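Local atomic coordinates of enolase from the environmental genome shotgun sequencing of the Sargasso Sea (PDB entry 2QGY), a protein that is of unknown function but binds magnesium and belongs to the enolase superfamily, so it probably catalyses a metal-assisted reaction on a carboxylate substrate. Residues L112-I115 and S116-K120; I283-I286 and E287-E291. One frame throughout, in Å; residues are numbered along the deposited sequence.

Interaction 1: residues L112-I115 and S116-K120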
loop_
_atom_site.group_PDB
_atom_site.type_symbol
_atom_site.label_atom_id
_atom_site.label_comp_id
_atom_site.label_asym_id
_atom_site.label_seq_id
_atom_site.Cartn_x
_atom_site.Cartn_y
_atom_site.Cartn_z
ATOM N N LEU A 112 -7.959 -4.097 -19.922
ATOM C CA LEU A 112 -9.305 -4.635 -20.161
ATOM C C LEU A 112 -10.235 -3.560 -20.754
ATOM O O LEU A 112 -11.100 -3.856 -21.599
ATOM C CB LEU A 112 -9.880 -5.266 -18.889
ATOM C CG LEU A 112 -9.147 -6.466 -18.254
ATOM C CD1 LEU A 112 -9.887 -7.002 -17.067
ATOM C CD2 LEU A 112 -8.833 -7.631 -19.260
ATOM N N TRP A 113 -10.047 -2.307 -20.340
ATOM C CA TRP A 113 -10.781 -1.190 -20.933
ATOM C C TRP A 113 -10.414 -0.995 -22.400
ATOM O O TRP A 113 -11.300 -0.691 -23.217
ATOM C CB TRP A 113 -10.548 0.126 -20.183
ATOM C CG TRP A 113 -11.405 0.270 -18.949
ATOM C CD1 TRP A 113 -11.001 0.114 -17.656
ATOM C CD2 TRP A 113 -12.812 0.589 -18.891
ATOM N NE1 TRP A 113 -12.059 0.328 -16.789
ATOM C CE2 TRP A 113 -13.178 0.617 -17.519
ATOM C CE3 TRP A 113 -13.788 0.865 -19.856
ATOM C CZ2 TRP A 113 -14.479 0.888 -17.095
ATOM C CZ3 TRP A 113 -15.088 1.135 -19.429
ATOM C CH2 TRP A 113 -15.418 1.150 -18.063
ATOM N N ASP A 114 -9.132 -1.136 -22.721
ATOM C CA ASP A 114 -8.648 -0.989 -24.098
ATOM C C ASP A 114 -9.342 -2.074 -24.938
ATOM O O ASP A 114 -9.907 -1.806 -26.026
ATOM C CB ASP A 114 -7.118 -1.189 -24.107
ATOM C CG ASP A 114 -6.464 -0.817 -25.456
ATOM O OD1 ASP A 114 -7.031 0.006 -26.206
ATOM O OD2 ASP A 114 -5.358 -1.317 -25.749
ATOM N N ILE A 115 -9.286 -3.294 -24.426
ATOM C CA ILE A 115 -9.920 -4.473 -25.083
ATOM C C ILE A 115 -11.413 -4.196 -25.281
ATOM O O ILE A 115 -11.938 -4.333 -26.396
ATOM C CB ILE A 115 -9.688 -5.764 -24.277
ATOM C CG1 ILE A 115 -8.219 -6.179 -24.440
ATOM C CG2 ILE A 115 -10.670 -6.935 -24.738
ATOM C CD1 ILE A 115 -7.679 -7.142 -23.371
ATOM N N SER A 116 -12.078 -3.778 -24.215
ATOM C CA SER A 116 -13.519 -3.451 -24.269
ATOM C C SER A 116 -13.846 -2.399 -25.320
ATOM O O SER A 116 -14.849 -2.524 -26.056
ATOM C CB SER A 116 -14.035 -3.054 -22.882
ATOM O OG SER A 116 -13.952 -4.200 -22.052
ATOM N N GLY A 117 -13.006 -1.382 -25.406
ATOM C CA GLY A 117 -13.121 -0.366 -26.458
ATOM C C GLY A 117 -12.995 -0.968 -27.853
ATOM O O GLY A 117 -13.743 -0.596 -28.783
ATOM N N LYS A 118 -12.037 -1.877 -28.007
ATOM C CA LYS A 118 -11.819 -2.551 -29.286
ATOM C C LYS A 118 -12.967 -3.470 -29.666
ATOM O O LYS A 118 -13.296 -3.581 -30.846
ATOM C CB LYS A 118 -10.486 -3.315 -29.302
ATOM C CG LYS A 118 -9.292 -2.362 -29.442
ATOM C CD LYS A 118 -7.943 -3.041 -29.212
ATOM C CE LYS A 118 -6.845 -1.977 -29.135
ATOM N NZ LYS A 118 -5.520 -2.437 -28.578
ATOM N N LEU A 119 -13.548 -4.148 -28.684
ATOM C CA LEU A 119 -14.717 -5.001 -28.936
ATOM C C LEU A 119 -15.966 -4.219 -29.391
ATOM O O LEU A 119 -16.784 -4.721 -30.182
ATOM C CB LEU A 119 -15.006 -5.858 -27.711
ATOM C CG LEU A 119 -13.965 -6.939 -27.414
ATOM C CD1 LEU A 119 -14.213 -7.557 -26.070
ATOM C CD2 LEU A 119 -13.989 -8.032 -28.506
ATOM N N LYS A 120 -16.110 -2.999 -28.889
ATOM C CA LYS A 120 -17.198 -2.099 -29.288
ATOM C C LYS A 120 -16.825 -1.201 -30.472
ATOM O O LYS A 120 -17.659 -0.452 -30.980
ATOM C CB LYS A 120 -17.581 -1.220 -28.097
ATOM C CG LYS A 120 -18.234 -1.972 -26.967
ATOM C CD LYS A 120 -19.766 -1.868 -27.006
ATOM C CE LYS A 120 -20.231 -0.418 -26.830
ATOM N NZ LYS A 120 -21.625 -0.300 -26.291
HETATM O O HOH W 1 -5.352 0.568 -28.148
#
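The carbonyl oxygen of L112 is gripped twice by S116: the backbone N of S116 donates to L112 O at 2.8 Å, and the hydroxyl, S116 OG, donates to the same L112 O at 2.9 Å. The two donors come in from opposite faces of the carbonyl plane, the hydroxyl tilted 34° from it. S116 can reach back in this way because its OG stands anti to its own carbonyl carbon (chi1 -66°), which turns it toward the preceding turn and satisfies a buried hydroxyl within the helix. Two residues further along, D114 and K118 form an i to i+4 salt bridge, with K118 NZ 3.0 Å from D114 OD2. The ammonium group meets that oxygen from above the carboxylate plane, 48° out of it, at the end of an extended lysine chain whose CG passes 3.5 Å from D114 O. A water donates to D114 OD1 at 2.6 Å and accepts a weak bond from K118 NZ. Both ends have further partners: D114 OD1 and OD2 accept from the backbone N atoms of L360 and W50, and K118 NZ donates to E48 O, so the ion pair ties the helix to strand 48-53. I115 and L119 run alongside each other in the same direction, the CG2 methyl of I115 being 3.8 Å from CD1 of L119. W113 meanwhile packs on helices 82-93, 124-128 and 282-294. Regular i to i+4 bonding, a serine folded back on its helix and an i to i+4 ion pair characterise this last part of helix 99-120, in the N-terminal domain of the enolase superfamily.

Interaction 2: residues I283-I286 and E287-E291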
loop_
_atom_site.group_PDB
_atom_site.type_symbol
_atom_site.label_atom_id
_atom_site.label_comp_id
_atom_site.label_asym_id
_atom_site.label_seq_id
_atom_site.Cartn_x
_atom_site.Cartn_y
_atom_site.Cartn_z
ATOM N N ILE A 283 -12.420 2.344 -12.999
ATOM C CA ILE A 283 -13.713 2.301 -12.319
ATOM C C ILE A 283 -13.566 3.187 -11.077
ATOM O O ILE A 283 -14.423 4.004 -10.791
ATOM C CB ILE A 283 -14.079 0.849 -11.922
ATOM C CG1 ILE A 283 -14.526 0.025 -13.160
ATOM C CG2 ILE A 283 -15.141 0.833 -10.824
ATOM C CD1 ILE A 283 -14.961 -1.411 -12.824
ATOM N N ASP A 284 -12.466 3.009 -10.337
ATOM C CA ASP A 284 -12.299 3.744 -9.089
ATOM C C ASP A 284 -12.015 5.224 -9.267
ATOM O O ASP A 284 -12.467 6.037 -8.474
ATOM C CB ASP A 284 -11.253 3.068 -8.186
ATOM C CG ASP A 284 -11.881 1.957 -7.316
ATOM O OD1 ASP A 284 -13.127 1.793 -7.375
ATOM O OD2 ASP A 284 -11.137 1.241 -6.613
ATOM N N ILE A 285 -11.264 5.578 -10.301
ATOM C CA ILE A 285 -11.028 6.980 -10.602
ATOM C C ILE A 285 -12.339 7.676 -10.984
ATOM O O ILE A 285 -12.656 8.771 -10.513
ATOM C CB ILE A 285 -9.998 7.113 -11.746
ATOM C CG1 ILE A 285 -8.613 6.780 -11.197
ATOM C CG2 ILE A 285 -10.017 8.515 -12.389
ATOM C CD1 ILE A 285 -7.506 6.955 -12.165
ATOM N N ILE A 286 -13.108 7.028 -11.844
ATOM C CA ILE A 286 -14.414 7.570 -12.246
ATOM C C ILE A 286 -15.404 7.675 -11.080
ATOM O O ILE A 286 -16.117 8.670 -10.976
ATOM C CB ILE A 286 -15.027 6.731 -13.389
ATOM C CG1 ILE A 286 -14.192 6.837 -14.680
ATOM C CG2 ILE A 286 -16.477 7.133 -13.636
ATOM C CD1 ILE A 286 -14.131 8.229 -15.304
ATOM N N GLU A 287 -15.447 6.663 -10.216
ATOM C CA GLU A 287 -16.323 6.682 -9.045
ATOM C C GLU A 287 -15.973 7.847 -8.118
ATOM O O GLU A 287 -16.854 8.582 -7.675
ATOM C CB GLU A 287 -16.227 5.365 -8.276
ATOM C CG GLU A 287 -17.191 5.262 -7.076
ATOM C CD GLU A 287 -18.631 5.655 -7.427
ATOM O OE1 GLU A 287 -19.170 5.124 -8.434
ATOM O OE2 GLU A 287 -19.237 6.474 -6.681
ATOM N N ILE A 288 -14.687 8.015 -7.838
ATOM C CA ILE A 288 -14.270 9.128 -6.993
ATOM C C ILE A 288 -14.447 10.492 -7.680
ATOM O O ILE A 288 -14.760 11.477 -7.014
ATOM C CB ILE A 288 -12.859 8.944 -6.416
ATOM C CG1 ILE A 288 -12.730 9.765 -5.130
ATOM C CG2 ILE A 288 -11.774 9.325 -7.426
ATOM C CD1 ILE A 288 -13.558 9.118 -3.933
ATOM N N SER A 289 -14.308 10.555 -9.001
ATOM C CA SER A 289 -14.539 11.807 -9.728
ATOM C C SER A 289 -15.989 12.252 -9.540
ATOM O O SER A 289 -16.283 13.418 -9.273
ATOM C CB SER A 289 -14.207 11.650 -11.215
ATOM O OG SER A 289 -12.816 11.450 -11.402
ATOM N N ASN A 290 -16.896 11.293 -9.608
ATOM C CA ASN A 290 -18.336 11.590 -9.505
ATOM C C ASN A 290 -18.694 12.071 -8.093
ATOM O O ASN A 290 -19.373 13.099 -7.917
ATOM C CB ASN A 290 -19.139 10.332 -9.887
ATOM C CG ASN A 290 -19.026 9.977 -11.376
ATOM O OD1 ASN A 290 -19.483 8.892 -11.800
ATOM N ND2 ASN A 290 -18.436 10.872 -12.180
ATOM N N GLU A 291 -18.210 11.356 -7.079
ATOM C CA GLU A 291 -18.428 11.794 -5.701
ATOM C C GLU A 291 -17.796 13.155 -5.434
ATOM O O GLU A 291 -18.407 14.003 -4.773
ATOM C CB GLU A 291 -17.927 10.738 -4.702
ATOM C CG GLU A 291 -18.645 9.402 -4.879
ATOM C CD GLU A 291 -18.131 8.311 -3.970
ATOM O OE1 GLU A 291 -17.543 8.622 -2.913
ATOM O OE2 GLU A 291 -18.332 7.116 -4.313
#
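With OG anti to its carbonyl carbon (chi1 -67°), S289 turns its hydroxyl back along the helix onto I285, and S289 OG donates to I285 O at 2.8 Å. The backbone N of S289 bonds to that same I285 O at 2.9 Å, so one carbonyl serves two donors. They arrive from opposite faces of its plane, the hydroxyl from above, 40° out of the plane. I288 has a different first torsion (chi1 -156°), which sets CG2 between its backbone N and carbonyl carbon and brings that methyl to 3.3 Å from I285 O. The branch thus fits against the preceding turn, while the far end of the side chain leads away and packs on F260 of helix 257-265. I286 and N290 meet at an angle, the CG2 methyl of I286 lying 3.9 Å from N290 OD1. Their polar link is made by the backbone, N290 N donating to I286 O at 3.1 Å. E287 N bonds to I283 O at 2.9 Å, and E287 CB comes within 3.4 Å of the same I283 O. On one flank E287 OE2 and E291 OE2 are 2.6 Å apart, a spacing at which one of the two acids probably carries a proton, and E291 OE2 also forms a salt bridge with R261. I285 and I286 both pack on V317 of helix 309-320. Flanked by helices 257-265 and 309-320, this is an outer helix of a TIM barrel, the crossover of the beta-alpha-beta unit formed by strand 271-272, helix 282-294 and strand 298-299.

Overall arrangement
Interaction 1 comes first along the chain, near the end of helix 99-120 in the N-terminal domain; interaction 2 follows much later, on helix 282-294 of the barrel domain. Their centres are about 19 Å apart, yet the helices meet where W113 CZ2 lies 4.0 Å from I283 CG1. E109, on the first helix, strengthens the junction: its OE2 accepts hydrogen bonds from both W113 NE1 and I283 N. Helix 82-93 touches both sites, through I82 on W113 and I283. The two local contacts therefore each supply a residue to the interface between the N-terminal domain and the barrel, whose magnesium ion is bound by D200, E226 and E252.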